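Local coordinates for protein SmhB (PDB 6ZZ5) that forms one part of a tripartite alpha-pore-forming toxin and probably joins its partner proteins in making membrane pores, at residues T24-V29 and E62-D67; R58-H63 and N131-I136. All blocks are in the same frame, centred on the assembly; numbering follows the deposited sequence.

Contact 1 of 2, residues T24-V29 and E62-D67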
loop_
_atom_site.group_PDB
_atom_site.type_symbol
_atom_site.label_atom_id
_atom_site.label_comp_id
_atom_site.label_asym_id
_atom_site.label_seq_id
_atom_site.Cartn_x
_atom_site.Cartn_y
_atom_site.Cartn_z
ATOM N N THR A 24 -2.804 -1.284 -6.046
ATOM C CA THR A 24 -2.370 -1.453 -7.460
ATOM C C THR A 24 -1.640 -2.789 -7.625
ATOM O O THR A 24 -1.883 -3.484 -8.614
ATOM C CB THR A 24 -1.471 -0.302 -7.902
ATOM O OG1 THR A 24 -2.219 0.895 -7.680
ATOM C CG2 THR A 24 -1.097 -0.388 -9.361
ATOM N N TYR A 25 -0.733 -3.105 -6.704
ATOM C CA TYR A 25 -0.017 -4.390 -6.734
ATOM C C TYR A 25 -1.008 -5.542 -6.782
ATOM O O TYR A 25 -0.819 -6.484 -7.595
ATOM C CB TYR A 25 0.985 -4.501 -5.583
ATOM C CG TYR A 25 2.130 -5.431 -5.895
ATOM C CD1 TYR A 25 1.940 -6.799 -5.929
ATOM C CD2 TYR A 25 3.404 -4.939 -6.131
ATOM C CE1 TYR A 25 2.969 -7.662 -6.279
ATOM C CE2 TYR A 25 4.454 -5.783 -6.476
ATOM C CZ TYR A 25 4.234 -7.143 -6.529
ATOM O OH TYR A 25 5.297 -7.910 -6.859
ATOM N N CYS A 26 -2.005 -5.516 -5.893
ATOM C CA CYS A 26 -3.062 -6.562 -5.806
ATOM C C CYS A 26 -3.806 -6.661 -7.149
ATOM O O CYS A 26 -4.140 -7.786 -7.568
ATOM C CB CYS A 26 -4.045 -6.293 -4.658
ATOM S SG CYS A 26 -3.289 -6.623 -3.053
ATOM N N ASN A 27 -4.136 -5.534 -7.768
ATOM C CA ASN A 27 -4.829 -5.537 -9.091
ATOM C C ASN A 27 -3.947 -6.259 -10.127
ATOM O O ASN A 27 -4.491 -7.006 -11.016
ATOM C CB ASN A 27 -5.185 -4.109 -9.545
ATOM C CG ASN A 27 -6.278 -3.486 -8.723
ATOM O OD1 ASN A 27 -7.119 -4.198 -8.238
ATOM N ND2 ASN A 27 -6.306 -2.169 -8.664
ATOM N N SER A 28 -2.640 -6.101 -10.026
ATOM C CA SER A 28 -1.693 -6.717 -10.993
ATOM C C SER A 28 -1.696 -8.232 -10.807
ATOM O O SER A 28 -1.645 -8.975 -11.828
ATOM C CB SER A 28 -0.297 -6.168 -10.928
ATOM O OG SER A 28 0.479 -6.690 -9.837
ATOM N N VAL A 29 -1.862 -8.678 -9.564
ATOM C CA VAL A 29 -1.912 -10.125 -9.249
ATOM C C VAL A 29 -3.181 -10.674 -9.840
ATOM O O VAL A 29 -3.144 -11.743 -10.400
ATOM C CB VAL A 29 -1.811 -10.381 -7.726
ATOM C CG1 VAL A 29 -2.044 -11.846 -7.352
ATOM C CG2 VAL A 29 -0.500 -9.883 -7.185
ATOM N N GLU A 62 -7.390 -10.419 -3.437
ATOM C CA GLU A 62 -8.848 -10.138 -3.283
ATOM C C GLU A 62 -9.133 -9.842 -1.806
ATOM O O GLU A 62 -9.945 -8.938 -1.496
ATOM C CB GLU A 62 -9.680 -11.331 -3.754
ATOM C CG GLU A 62 -11.179 -11.137 -3.625
ATOM C CD GLU A 62 -11.768 -10.224 -4.683
ATOM O OE1 GLU A 62 -10.970 -9.520 -5.373
ATOM O OE2 GLU A 62 -13.038 -10.187 -4.808
ATOM N N HIS A 63 -8.533 -10.594 -0.900
ATOM C CA HIS A 63 -8.762 -10.375 0.557
ATOM C C HIS A 63 -8.287 -8.950 0.928
ATOM O O HIS A 63 -9.006 -8.202 1.609
ATOM C CB HIS A 63 -8.093 -11.477 1.349
ATOM C CG HIS A 63 -8.198 -11.274 2.820
ATOM N ND1 HIS A 63 -9.435 -11.030 3.454
ATOM C CD2 HIS A 63 -7.246 -11.259 3.776
ATOM C CE1 HIS A 63 -9.218 -10.906 4.749
ATOM N NE2 HIS A 63 -7.874 -11.033 4.957
ATOM N N TYR A 64 -7.110 -8.556 0.461
ATOM C CA TYR A 64 -6.627 -7.178 0.681
ATOM C C TYR A 64 -7.674 -6.199 0.142
ATOM O O TYR A 64 -8.133 -5.270 0.877
ATOM C CB TYR A 64 -5.249 -6.895 0.066
ATOM C CG TYR A 64 -4.937 -5.462 0.374
ATOM C CD1 TYR A 64 -4.438 -5.099 1.614
ATOM C CD2 TYR A 64 -5.226 -4.469 -0.533
ATOM C CE1 TYR A 64 -4.270 -3.762 1.938
ATOM C CE2 TYR A 64 -4.999 -3.142 -0.247
ATOM C CZ TYR A 64 -4.572 -2.789 1.019
ATOM O OH TYR A 64 -4.403 -1.472 1.371
ATOM N N LEU A 65 -8.042 -6.367 -1.134
ATOM C CA LEU A 65 -8.833 -5.348 -1.865
ATOM C C LEU A 65 -10.210 -5.231 -1.204
ATOM O O LEU A 65 -10.687 -4.098 -1.060
ATOM C CB LEU A 65 -8.970 -5.717 -3.338
ATOM C CG LEU A 65 -7.693 -5.573 -4.178
ATOM C CD1 LEU A 65 -7.899 -6.141 -5.594
ATOM C CD2 LEU A 65 -7.297 -4.105 -4.310
ATOM N N LYS A 66 -10.838 -6.353 -0.871
ATOM C CA LYS A 66 -12.260 -6.402 -0.496
ATOM C C LYS A 66 -12.369 -6.163 1.004
ATOM O O LYS A 66 -13.361 -5.561 1.470
ATOM C CB LYS A 66 -12.934 -7.711 -0.951
ATOM C CG LYS A 66 -13.171 -7.856 -2.453
ATOM C CD LYS A 66 -13.919 -6.682 -3.150
ATOM C CE LYS A 66 -13.905 -6.682 -4.677
ATOM N NZ LYS A 66 -12.991 -5.654 -5.255
ATOM N N ASP A 67 -11.403 -6.607 1.790
ATOM C CA ASP A 67 -11.661 -6.688 3.252
ATOM C C ASP A 67 -10.742 -5.706 3.952
ATOM O O ASP A 67 -11.021 -5.368 5.081
ATOM C CB ASP A 67 -11.494 -8.120 3.782
ATOM C CG ASP A 67 -12.365 -9.146 3.107
ATOM O OD1 ASP A 67 -13.558 -8.851 2.886
ATOM O OD2 ASP A 67 -11.853 -10.221 2.807
#
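Beside Cys-26, which packs against Tyr-64 and Leu-65, the carbonyl O of Tyr-25 takes two hydrogen bonds. Ser-28 OG donates to Tyr-25 O at 2.6 Å and lies 17° from the carbonyl plane. Val-29 N donates to Tyr-25 O at 3.1 Å, as expected in a helix. Ser-28 OG also bonds to Gly-214 N, so the hydroxyl ties helix 4-30 to a loop before strand 216-221.

The contact with 62-67 is mostly apolar. Cys-26 stands at its middle and touches two side chains. Its sulfur lies beside the backbone N (chi1 -73°), and SG comes 3.7 Å from Tyr-64 CB. The same SG is 4.7 Å from the centroid of the Tyr-64 ring and approaches it obliquely. This is a sulfur-aromatic contact. Cys-26 CB meets Leu-65 CG at 3.7 Å. Towards the partly exposed side, Asn-27 reaches across Leu-65 and its OD1 lies 3.4 Å from Leu-65 CD1. The phenol end of Tyr-64 bonds to Gln-69 farther along its own helix.

The segment axes approach to 9.4 Å with an angle of 130° between their directions. They run broadly opposed but at a marked slant, within the helical bundle of this HBL-type toxin. Turned away from 24-29, toward helix 99-151, His-63 ND1 donates to Asp-67 OD2 in the ring plane.

No hydrogen bond crosses between the two segments, whose grip rests on sulfur and hydrocarbon contacts. Just past 24-29, a salt bridge from Glu-62 to Arg-30 adds a polar tie between the same helices.

Contact 2 of 2, residues R58-H63 and N131-I136; sequences RQHAEH and NDKLII
His-60 and Leu-134 form the tight part of this contact. One methyl of Leu-134 does all the touching. Its CD2 lies 3.6 Å from His-60 CD2 and also rests near His-60 CG and CB. It meets the imidazole obliquely, and the two side chains pass each other in opposite directions. The ring lies beside the backbone N of its own residue (chi1 -68°), and this carries it out towards helix 99-151. Leu-134 is buried and also packs against Ala-271 of helix 252-300. His-60 also touches Tyr-264 of that helix.

Three long helices thus meet here, 44-92, 99-151 and 252-300. They belong to the elongated helical bundle that marks the HBL-like alpha-pore-forming toxins. Segments 58-63 and 131-136 run in roughly opposite directions, with the CA atoms of His-60 and Leu-134 7.5 Å apart. Only 144 Å² is buried between them, and no hydrogen bond joins them.

The polar end of the imidazole is held from just beyond the segment. His-60 NE2 bonds to Asp-137 OD2, which probably fixes the rotation of the ring and may favour its protonated form.

Lys-133, an exposed residue, makes the looser side. Its CB meets the imidazole obliquely, 3.9 Å from His-60 CE1, but the rest of the chain leads away from the helix opposite. The ammonium end makes no contact with 58-63: Lys-133 NZ stays 6.2 Å from His-60 ND1 and 6.4 Å from His-63 NE2.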
loop_
_atom_site.group_PDB
_atom_site.type_symbol
_atom_site.label_atom_id
_atom_site.label_comp_id
_atom_site.label_asym_id
_atom_site.label_seq_id
_atom_site.Cartn_x
_atom_site.Cartn_y
_atom_site.Cartn_z
ATOM N N ARG A 58 -4.118 -14.712 -6.009
ATOM C CA ARG A 58 -5.344 -13.978 -6.394
ATOM C C ARG A 58 -6.287 -13.859 -5.204
ATOM O O ARG A 58 -6.782 -12.769 -5.000
ATOM C CB ARG A 58 -6.054 -14.713 -7.539
ATOM C CG ARG A 58 -5.258 -14.699 -8.845
ATOM C CD ARG A 58 -5.931 -15.524 -9.986
ATOM N NE ARG A 58 -7.369 -15.293 -9.847
ATOM C CZ ARG A 58 -7.994 -14.202 -10.231
ATOM N NH1 ARG A 58 -7.363 -13.264 -10.913
ATOM N NH2 ARG A 58 -9.271 -14.075 -9.967
ATOM N N GLN A 59 -6.541 -14.939 -4.470
ATOM C CA GLN A 59 -7.366 -14.877 -3.231
ATOM C C GLN A 59 -6.750 -13.905 -2.201
ATOM O O GLN A 59 -7.498 -13.130 -1.577
ATOM C CB GLN A 59 -7.601 -16.286 -2.692
ATOM C CG GLN A 59 -8.086 -16.358 -1.233
ATOM C CD GLN A 59 -9.242 -15.451 -0.874
ATOM O OE1 GLN A 59 -10.068 -15.079 -1.714
ATOM N NE2 GLN A 59 -9.301 -15.074 0.398
ATOM N N HIS A 60 -5.444 -13.941 -1.961
ATOM C CA HIS A 60 -4.802 -13.047 -0.978
ATOM C C HIS A 60 -5.005 -11.583 -1.420
ATOM O O HIS A 60 -5.313 -10.759 -0.584
ATOM C CB HIS A 60 -3.285 -13.356 -0.823
ATOM C CG HIS A 60 -2.986 -14.658 -0.184
ATOM N ND1 HIS A 60 -3.718 -15.140 0.900
ATOM C CD2 HIS A 60 -2.091 -15.610 -0.513
ATOM C CE1 HIS A 60 -3.254 -16.318 1.238
ATOM N NE2 HIS A 60 -2.259 -16.658 0.356
ATOM N N ALA A 61 -4.791 -11.276 -2.707
ATOM C CA ALA A 61 -4.981 -9.959 -3.343
ATOM C C ALA A 61 -6.440 -9.519 -3.160
ATOM O O ALA A 61 -6.648 -8.335 -2.785
ATOM C CB ALA A 61 -4.646 -10.034 -4.809
ATOM N N GLU A 62 -7.390 -10.419 -3.437
ATOM C CA GLU A 62 -8.848 -10.138 -3.283
ATOM C C GLU A 62 -9.133 -9.842 -1.806
ATOM O O GLU A 62 -9.945 -8.938 -1.496
ATOM C CB GLU A 62 -9.680 -11.331 -3.754
ATOM C CG GLU A 62 -11.179 -11.137 -3.625
ATOM C CD GLU A 62 -11.768 -10.224 -4.683
ATOM O OE1 GLU A 62 -10.970 -9.520 -5.373
ATOM O OE2 GLU A 62 -13.038 -10.187 -4.808
ATOM N N HIS A 63 -8.533 -10.594 -0.900
ATOM C CA HIS A 63 -8.762 -10.375 0.557
ATOM C C HIS A 63 -8.287 -8.950 0.928
ATOM O O HIS A 63 -9.006 -8.202 1.609
ATOM C CB HIS A 63 -8.093 -11.477 1.349
ATOM C CG HIS A 63 -8.198 -11.274 2.820
ATOM N ND1 HIS A 63 -9.435 -11.030 3.454
ATOM C CD2 HIS A 63 -7.246 -11.259 3.776
ATOM C CE1 HIS A 63 -9.218 -10.906 4.749
ATOM N NE2 HIS A 63 -7.874 -11.033 4.957
ATOM N N ASN A 131 -0.053 -10.923 5.816
ATOM C CA ASN A 131 1.423 -10.927 5.660
ATOM C C ASN A 131 1.942 -12.310 6.005
ATOM O O ASN A 131 2.775 -12.835 5.256
ATOM C CB ASN A 131 2.070 -9.810 6.467
ATOM C CG ASN A 131 3.538 -9.664 6.192
ATOM O OD1 ASN A 131 3.964 -9.705 5.036
ATOM N ND2 ASN A 131 4.286 -9.414 7.254
ATOM N N ASP A 132 1.507 -12.877 7.124
ATOM C CA ASP A 132 2.004 -14.201 7.588
ATOM C C ASP A 132 1.671 -15.259 6.535
ATOM O O ASP A 132 2.579 -16.039 6.150
ATOM C CB ASP A 132 1.452 -14.575 8.970
ATOM C CG ASP A 132 1.990 -13.658 10.060
ATOM O OD1 ASP A 132 3.001 -13.005 9.795
ATOM O OD2 ASP A 132 1.361 -13.593 11.162
ATOM N N LYS A 133 0.437 -15.295 6.036
ATOM C CA LYS A 133 0.040 -16.312 5.035
ATOM C C LYS A 133 0.873 -16.109 3.749
ATOM O O LYS A 133 1.281 -17.108 3.156
ATOM C CB LYS A 133 -1.436 -16.190 4.694
ATOM C CG LYS A 133 -2.353 -16.525 5.846
ATOM C CD LYS A 133 -3.814 -16.344 5.466
ATOM C CE LYS A 133 -4.716 -16.298 6.679
ATOM N NZ LYS A 133 -5.974 -17.022 6.404
ATOM N N LEU A 134 1.137 -14.846 3.378
ATOM C CA LEU A 134 1.888 -14.491 2.158
ATOM C C LEU A 134 3.356 -14.931 2.345
ATOM O O LEU A 134 3.974 -15.388 1.353
ATOM C CB LEU A 134 1.764 -13.002 1.845
ATOM C CG LEU A 134 0.476 -12.579 1.138
ATOM C CD1 LEU A 134 0.336 -11.060 1.182
ATOM C CD2 LEU A 134 0.438 -13.110 -0.302
ATOM N N ILE A 135 3.893 -14.836 3.552
ATOM C CA ILE A 135 5.294 -15.277 3.852
ATOM C C ILE A 135 5.341 -16.788 3.565
ATOM O O ILE A 135 6.199 -17.242 2.761
ATOM C CB ILE A 135 5.744 -14.920 5.270
ATOM C CG1 ILE A 135 5.918 -13.411 5.394
ATOM C CG2 ILE A 135 7.042 -15.658 5.632
ATOM C CD1 ILE A 135 6.016 -12.903 6.791
ATOM N N ILE A 136 4.370 -17.529 4.105
ATOM C CA ILE A 136 4.378 -19.012 4.002
ATOM C C ILE A 136 4.203 -19.330 2.517
ATOM O O ILE A 136 5.021 -20.131 1.931
ATOM C CB ILE A 136 3.291 -19.603 4.912
ATOM C CG1 ILE A 136 3.602 -19.379 6.396
ATOM C CG2 ILE A 136 3.075 -21.087 4.655
ATOM C CD1 ILE A 136 2.340 -19.259 7.262
#

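Overall arrangement
Contacts 1 and 2 lie side by side on helix 44-92, with centres about 9 Å apart. Their segments overlap at Glu-62 and His-63, though neither residue carries either contact. Helix 44-92 presents one side to helix 4-30 in contact 1 and another to helix 99-151 in contact 2. Ala-61, which follows His-60 of contact 2, turns to helix 4-30: its CB lies 3.6 Å from Cys-26 O and also touches Val-29. Helix 252-300 reaches both contacts, through Leu-267 at contact 1 and Tyr-264 and Ala-271 at contact 2. Together the contacts join consecutive helices within the soluble bundle, about 10 and 14 Å from the chain centre.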